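Local coordinates for protein Pcdhgb2 (Mus musculus, PDB 5SZR) that probably mediates calcium-dependent cell-cell adhesion that helps set up and maintain specific neuronal connections, this chain being extracellular cadherin domains 3 to 6, at residues D210-F215 and P303-N308; H223-N228 and G316-N321. All coordinates share one frame; numbering follows the deposited sequence.

Contact 1: residues D210-F215 and P303-N308; sequences DNAPVF and PTLSAN. With CA (calcium ion), chain N; CA (calcium ion), chain M; CA (calcium ion), chain O; NAG (2-acetamido-2-deoxy-beta-D-glucopyranose), chain E.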
loop_
_atom_site.group_PDB
_atom_site.type_symbol
_atom_site.label_atom_id
_atom_site.label_comp_id
_atom_site.label_asym_id
_atom_site.label_seq_id
_atom_site.Cartn_x
_atom_site.Cartn_y
_atom_site.Cartn_z
ATOM N N ASP A 210 -9.434 -6.257 0.711
ATOM C CA ASP A 210 -9.883 -5.843 2.037
ATOM C C ASP A 210 -9.634 -4.361 2.303
ATOM O O ASP A 210 -9.672 -3.931 3.457
ATOM C CB ASP A 210 -9.223 -6.702 3.119
ATOM C CG ASP A 210 -7.703 -6.737 3.003
ATOM O OD1 ASP A 210 -7.171 -6.411 1.918
ATOM O OD2 ASP A 210 -7.041 -7.100 4.001
ATOM N N ASN A 211 -9.398 -3.564 1.259
ATOM C CA ASN A 211 -9.170 -2.130 1.410
ATOM C C ASN A 211 -10.078 -1.371 0.457
ATOM O O ASN A 211 -10.022 -1.581 -0.759
ATOM C CB ASN A 211 -7.707 -1.767 1.152
ATOM C CG ASN A 211 -6.790 -2.223 2.267
ATOM O OD1 ASN A 211 -6.645 -1.543 3.284
ATOM N ND2 ASN A 211 -6.162 -3.381 2.082
ATOM N N ALA A 212 -10.903 -0.495 1.006
ATOM C CA ALA A 212 -11.749 0.355 0.182
ATOM C C ALA A 212 -10.946 1.547 -0.337
ATOM O O ALA A 212 -10.058 2.047 0.360
ATOM C CB ALA A 212 -12.956 0.847 0.980
ATOM N N PRO A 213 -11.213 2.004 -1.557
ATOM C CA PRO A 213 -10.565 3.231 -2.032
ATOM C C PRO A 213 -10.843 4.395 -1.093
ATOM O O PRO A 213 -11.886 4.458 -0.439
ATOM C CB PRO A 213 -11.190 3.459 -3.415
ATOM C CG PRO A 213 -12.376 2.539 -3.480
ATOM C CD PRO A 213 -12.061 1.389 -2.588
ATOM N N VAL A 214 -9.878 5.306 -1.007
ATOM C CA VAL A 214 -9.966 6.478 -0.143
ATOM C C VAL A 214 -9.589 7.703 -0.962
ATOM O O VAL A 214 -8.511 7.741 -1.564
ATOM C CB VAL A 214 -9.047 6.353 1.086
ATOM C CG1 VAL A 214 -9.058 7.650 1.880
ATOM C CG2 VAL A 214 -9.482 5.187 1.954
ATOM N N PHE A 215 -10.471 8.703 -0.980
ATOM C CA PHE A 215 -10.210 9.914 -1.746
ATOM C C PHE A 215 -9.116 10.743 -1.086
ATOM O O PHE A 215 -8.988 10.788 0.139
ATOM C CB PHE A 215 -11.480 10.751 -1.894
ATOM C CG PHE A 215 -12.406 10.266 -2.974
ATOM C CD1 PHE A 215 -13.499 9.474 -2.668
ATOM C CD2 PHE A 215 -12.180 10.603 -4.299
ATOM C CE1 PHE A 215 -14.355 9.030 -3.668
ATOM C CE2 PHE A 215 -13.021 10.160 -5.298
ATOM C CZ PHE A 215 -14.114 9.376 -4.983
ATOM N N PRO A 303 -15.857 -9.086 -3.338
ATOM C CA PRO A 303 -16.765 -8.054 -3.851
ATOM C C PRO A 303 -16.086 -6.688 -3.938
ATOM O O PRO A 303 -14.986 -6.522 -3.410
ATOM C CB PRO A 303 -17.892 -8.046 -2.818
ATOM C CG PRO A 303 -17.215 -8.418 -1.547
ATOM C CD PRO A 303 -16.106 -9.375 -1.915
ATOM N N THR A 304 -16.728 -5.734 -4.605
ATOM C CA THR A 304 -16.147 -4.412 -4.776
ATOM C C THR A 304 -16.241 -3.603 -3.490
ATOM O O THR A 304 -17.139 -3.799 -2.666
ATOM C CB THR A 304 -16.846 -3.643 -5.896
ATOM O OG1 THR A 304 -18.229 -3.477 -5.562
ATOM C CG2 THR A 304 -16.729 -4.383 -7.219
ATOM N N LEU A 305 -15.304 -2.678 -3.336
ATOM C CA LEU A 305 -15.317 -1.703 -2.260
ATOM C C LEU A 305 -15.333 -0.304 -2.858
ATOM O O LEU A 305 -14.885 -0.088 -3.991
ATOM C CB LEU A 305 -14.109 -1.893 -1.338
ATOM C CG LEU A 305 -14.155 -3.218 -0.575
ATOM C CD1 LEU A 305 -12.837 -3.485 0.123
ATOM C CD2 LEU A 305 -15.300 -3.198 0.426
ATOM N N SER A 306 -15.866 0.649 -2.096
ATOM C CA SER A 306 -16.126 1.967 -2.651
ATOM C C SER A 306 -16.069 3.026 -1.563
ATOM O O SER A 306 -16.184 2.734 -0.370
ATOM C CB SER A 306 -17.488 2.015 -3.341
ATOM O OG SER A 306 -18.525 1.949 -2.379
ATOM N N ALA A 307 -15.884 4.271 -1.999
ATOM C CA ALA A 307 -16.025 5.433 -1.135
ATOM C C ALA A 307 -16.779 6.524 -1.883
ATOM O O ALA A 307 -16.811 6.561 -3.118
ATOM C CB ALA A 307 -14.671 5.967 -0.657
ATOM N N ASN A 308 -17.381 7.421 -1.108
ATOM C CA ASN A 308 -18.159 8.541 -1.613
ATOM C C ASN A 308 -17.559 9.844 -1.118
ATOM O O ASN A 308 -17.130 9.938 0.037
ATOM C CB ASN A 308 -19.599 8.451 -1.149
ATOM C CG ASN A 308 -20.308 7.264 -1.720
ATOM O OD1 ASN A 308 -20.146 6.941 -2.898
ATOM N ND2 ASN A 308 -21.093 6.590 -0.899
HETATM CA CA CA N . -5.343 -6.475 0.435
HETATM CA CA CA M . -4.802 -6.585 4.336
HETATM CA CA CA O . -9.397 -2.525 -2.807
HETATM C C1 NAG E . -21.746 5.496 -1.551
HETATM C C2 NAG E . -21.841 4.144 -0.863
HETATM C C3 NAG E . -22.448 3.127 -1.828
HETATM C C4 NAG E . -23.765 3.649 -2.396
HETATM C C5 NAG E . -23.596 5.073 -2.938
HETATM C C6 NAG E . -24.891 5.731 -3.358
HETATM C C7 NAG E . -20.121 3.890 0.866
HETATM C C8 NAG E . -18.755 3.369 1.191
HETATM N N2 NAG E . -20.541 3.697 -0.389
HETATM O O3 NAG E . -22.644 1.881 -1.168
HETATM O O4 NAG E . -24.206 2.803 -3.452
HETATM O O5 NAG E . -23.025 5.917 -1.931
HETATM O O6 NAG E . -25.949 4.790 -3.463
HETATM O O7 NAG E . -20.816 4.456 1.703
HETATM O O HOH W 1 -5.531 -4.302 5.083
HETATM O O HOH W 2 -5.237 -7.449 6.525
#
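Leu305 reaches over to the backbone of Asn211 and Ala212, its CD1 lying 3.5 Å from Asn211 C and its CB 3.6 Å from Ala212 CA. With CG anti to the carbonyl carbon (chi1 -66°), the isobutyl group is turned onto the carbonyl of Asn211, whose O binds a calcium ion at 2.3 Å. Pro213 comes next, its CD set 3.5 Å from Leu305 O and its CG against Ser306 CA. Farther along, the methyl of Ala307 abuts Pro213 O, CB to O 3.2 Å, and Ala307 O meets the edge of the Phe215 ring, near its plane, 3.5 Å from CE1. An alanine in place of Pro213 would probably open a gap beside Leu305 O and Ser306 CA and let the backbone at Ala212 and this position turn more freely. Around this row, Phe215 also packs on Ala297, Tyr252 and Val237, inside the beta sandwich of the cadherin domain. At the outer side Asn308 ND2 carries an N-linked N-acetylglucosamine, whose N2 makes a weak hydrogen bond to Ser306 OG. At the other end Asp210 splits its carboxylate between two further calcium ions, OD1 to one and OD2 to the other. The segments meet through van der Waals contacts, several of them of carbon on backbone carbonyl oxygen, which pack the calcium-binding linker against the start of strand 306-316.

Contact 2: residues H223-N228 and G316-N321; sequences HVAENN and GDRNDN. With CA (calcium ion), chain Q; CA (calcium ion), chain P; CA (calcium ion), chain R.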
loop_
_atom_site.group_PDB
_atom_site.type_symbol
_atom_site.label_atom_id
_atom_site.label_comp_id
_atom_site.label_asym_id
_atom_site.label_seq_id
_atom_site.Cartn_x
_atom_site.Cartn_y
_atom_site.Cartn_z
ATOM N N HIS A 223 -14.001 25.955 -8.155
ATOM C CA HIS A 223 -14.393 27.233 -8.742
ATOM C C HIS A 223 -14.303 27.133 -10.259
ATOM O O HIS A 223 -13.290 26.669 -10.792
ATOM C CB HIS A 223 -13.498 28.372 -8.248
ATOM C CG HIS A 223 -13.702 28.733 -6.809
ATOM N ND1 HIS A 223 -13.112 28.039 -5.776
ATOM C CD2 HIS A 223 -14.422 29.724 -6.232
ATOM C CE1 HIS A 223 -13.462 28.582 -4.624
ATOM N NE2 HIS A 223 -14.258 29.606 -4.873
ATOM N N VAL A 224 -15.359 27.561 -10.952
ATOM C CA VAL A 224 -15.404 27.544 -12.414
ATOM C C VAL A 224 -15.940 28.885 -12.898
ATOM O O VAL A 224 -17.073 29.259 -12.572
ATOM C CB VAL A 224 -16.275 26.402 -12.966
ATOM C CG1 VAL A 224 -16.084 26.278 -14.469
ATOM C CG2 VAL A 224 -15.965 25.094 -12.274
ATOM N N ALA A 225 -15.141 29.592 -13.692
ATOM C CA ALA A 225 -15.579 30.865 -14.240
ATOM C C ALA A 225 -16.721 30.653 -15.225
ATOM O O ALA A 225 -16.688 29.745 -16.060
ATOM C CB ALA A 225 -14.422 31.591 -14.926
ATOM N N GLU A 226 -17.737 31.499 -15.098
ATOM C CA GLU A 226 -18.870 31.539 -16.009
ATOM C C GLU A 226 -18.419 31.572 -17.463
ATOM O O GLU A 226 -17.301 31.999 -17.774
ATOM C CB GLU A 226 -19.705 32.773 -15.672
ATOM C CG GLU A 226 -20.925 33.042 -16.489
ATOM C CD GLU A 226 -21.673 34.234 -15.944
ATOM O OE1 GLU A 226 -21.025 35.251 -15.620
ATOM O OE2 GLU A 226 -22.903 34.134 -15.792
ATOM N N ASN A 227 -19.301 31.108 -18.351
ATOM C CA ASN A 227 -19.123 31.164 -19.802
ATOM C C ASN A 227 -17.966 30.296 -20.278
ATOM O O ASN A 227 -17.437 30.500 -21.378
ATOM C CB ASN A 227 -18.949 32.607 -20.287
ATOM C CG ASN A 227 -20.112 33.490 -19.885
ATOM O OD1 ASN A 227 -21.261 33.053 -19.884
ATOM N ND2 ASN A 227 -19.817 34.736 -19.531
ATOM N N ASN A 228 -17.563 29.340 -19.446
ATOM C CA ASN A 228 -16.597 28.327 -19.827
ATOM C C ASN A 228 -17.048 27.615 -21.102
ATOM O O ASN A 228 -18.248 27.435 -21.334
ATOM C CB ASN A 228 -16.468 27.304 -18.709
ATOM C CG ASN A 228 -17.789 26.625 -18.408
ATOM O OD1 ASN A 228 -18.716 27.248 -17.883
ATOM N ND2 ASN A 228 -17.895 25.352 -18.769
ATOM N N GLY A 316 -18.399 31.096 -11.056
ATOM C CA GLY A 316 -17.830 32.412 -10.825
ATOM C C GLY A 316 -18.472 33.473 -11.706
ATOM O O GLY A 316 -18.765 33.240 -12.874
ATOM N N ASP A 317 -18.680 34.650 -11.128
ATOM C CA ASP A 317 -19.300 35.748 -11.851
ATOM C C ASP A 317 -18.277 36.442 -12.741
ATOM O O ASP A 317 -17.183 36.791 -12.289
ATOM C CB ASP A 317 -19.913 36.746 -10.870
ATOM C CG ASP A 317 -20.629 37.886 -11.570
ATOM O OD1 ASP A 317 -21.214 37.651 -12.650
ATOM O OD2 ASP A 317 -20.606 39.018 -11.039
ATOM N N ARG A 318 -18.630 36.628 -14.005
ATOM C CA ARG A 318 -17.887 37.480 -14.919
ATOM C C ARG A 318 -18.728 38.696 -15.287
ATOM O O ARG A 318 -19.942 38.729 -15.068
ATOM C CB ARG A 318 -17.482 36.729 -16.191
ATOM C CG ARG A 318 -16.295 35.796 -16.028
ATOM C CD ARG A 318 -15.818 35.306 -17.388
ATOM N NE ARG A 318 -14.661 34.421 -17.285
ATOM C CZ ARG A 318 -13.407 34.846 -17.158
ATOM N NH1 ARG A 318 -12.413 33.970 -17.077
ATOM N NH2 ARG A 318 -13.148 36.148 -17.109
ATOM N N ASN A 319 -18.066 39.702 -15.856
ATOM C CA ASN A 319 -18.747 40.933 -16.257
ATOM C C ASN A 319 -19.243 40.802 -17.698
ATOM O O ASN A 319 -18.750 41.441 -18.628
ATOM C CB ASN A 319 -17.828 42.136 -16.091
ATOM C CG ASN A 319 -18.581 43.448 -16.205
ATOM O OD1 ASN A 319 -19.714 43.552 -15.743
ATOM N ND2 ASN A 319 -17.968 44.450 -16.840
ATOM N N ASP A 320 -20.252 39.948 -17.873
ATOM C CA ASP A 320 -20.850 39.731 -19.184
ATOM C C ASP A 320 -22.179 40.461 -19.357
ATOM O O ASP A 320 -22.916 40.177 -20.307
ATOM C CB ASP A 320 -21.017 38.229 -19.454
ATOM C CG ASP A 320 -21.742 37.497 -18.337
ATOM O OD1 ASP A 320 -21.900 38.063 -17.238
ATOM O OD2 ASP A 320 -22.141 36.333 -18.559
ATOM N N ASN A 321 -22.498 41.403 -18.473
ATOM C CA ASN A 321 -23.693 42.227 -18.604
ATOM C C ASN A 321 -23.299 43.686 -18.441
ATOM O O ASN A 321 -22.692 44.056 -17.432
ATOM C CB ASN A 321 -24.755 41.846 -17.572
ATOM C CG ASN A 321 -25.358 40.487 -17.840
ATOM O OD1 ASN A 321 -26.331 40.361 -18.587
ATOM N ND2 ASN A 321 -24.787 39.457 -17.227
HETATM CA CA CA Q . -22.229 37.708 -14.892
HETATM CA CA CA P . -23.924 35.276 -17.496
HETATM CA CA CA R . -21.776 44.388 -15.233
HETATM O O HOH W 3 -23.820 33.661 -19.267
HETATM O O HOH W 4 -25.700 36.770 -18.653
#
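The calcium-binding junction between two successive cadherin domains is built here, where the end of strand 219-225 meets the linker that leaves strand 306-316. Glu226 spans the two: CG is anti to the backbone N (chi1 179°) and the chain stays extended, so the carboxylate is carried out to the metals. Glu226 OE2 binds one calcium at 2.3 Å. Glu226 OE1 reaches a second ion at the longer distance of 2.8 Å and also accepts a nearly straight hydrogen bond from Arg318 N, at 3.2 Å. Asp320, tip to tip with Glu226, bridges the same ions: its OD2 joins Glu226 OE2 on the first and its OD1 joins Glu226 OE1 on the second; the calcium ions probably offset the repulsion between the carboxylates. Asp317 OD1 and Arg318 O also bind the second ion, with Glu286 and Asp360 among the other ligands; the Asp317 carboxylate has a further polar partner in Ser361. Behind the metals Gly316 N bonds Val224 O at 2.7 Å and Glu226 N bonds Gly316 O at 3.0 Å. This is the cadherin arrangement: the second part of the first strand (A'), here 219-225, runs parallel to the last strand (G), here 306-316, into the calcium sites. Asn227 ND2 donates to Asp320 OD2 at 3.0 Å, from above the carboxylate plane, and Asn227 OD1 takes a hydrogen bond from a calcium-bound water. The Arg318 side chain passes alongside Ala225, its NE 3.7 Å from the methyl CB.

From the N terminus, the chain enters this cadherin domain through 210-215, runs along strand 219-225 and passes the calcium ligand Glu226 before crossing the sandwich. Contact 1 closes first, when the chain comes back at 303-308; strand 306-316 then carries it down the domain to 316-321, where contact 2 closes on 223-228. The segments alternate, so the two closures cross rather than nest, each spanning 87 intervening residues. Their centres lie about 36 Å apart, at opposite ends of the domain: contact 1 faces the calcium linker to the preceding domain, contact 2 the linker to the following one, and strand 306-316 runs between them.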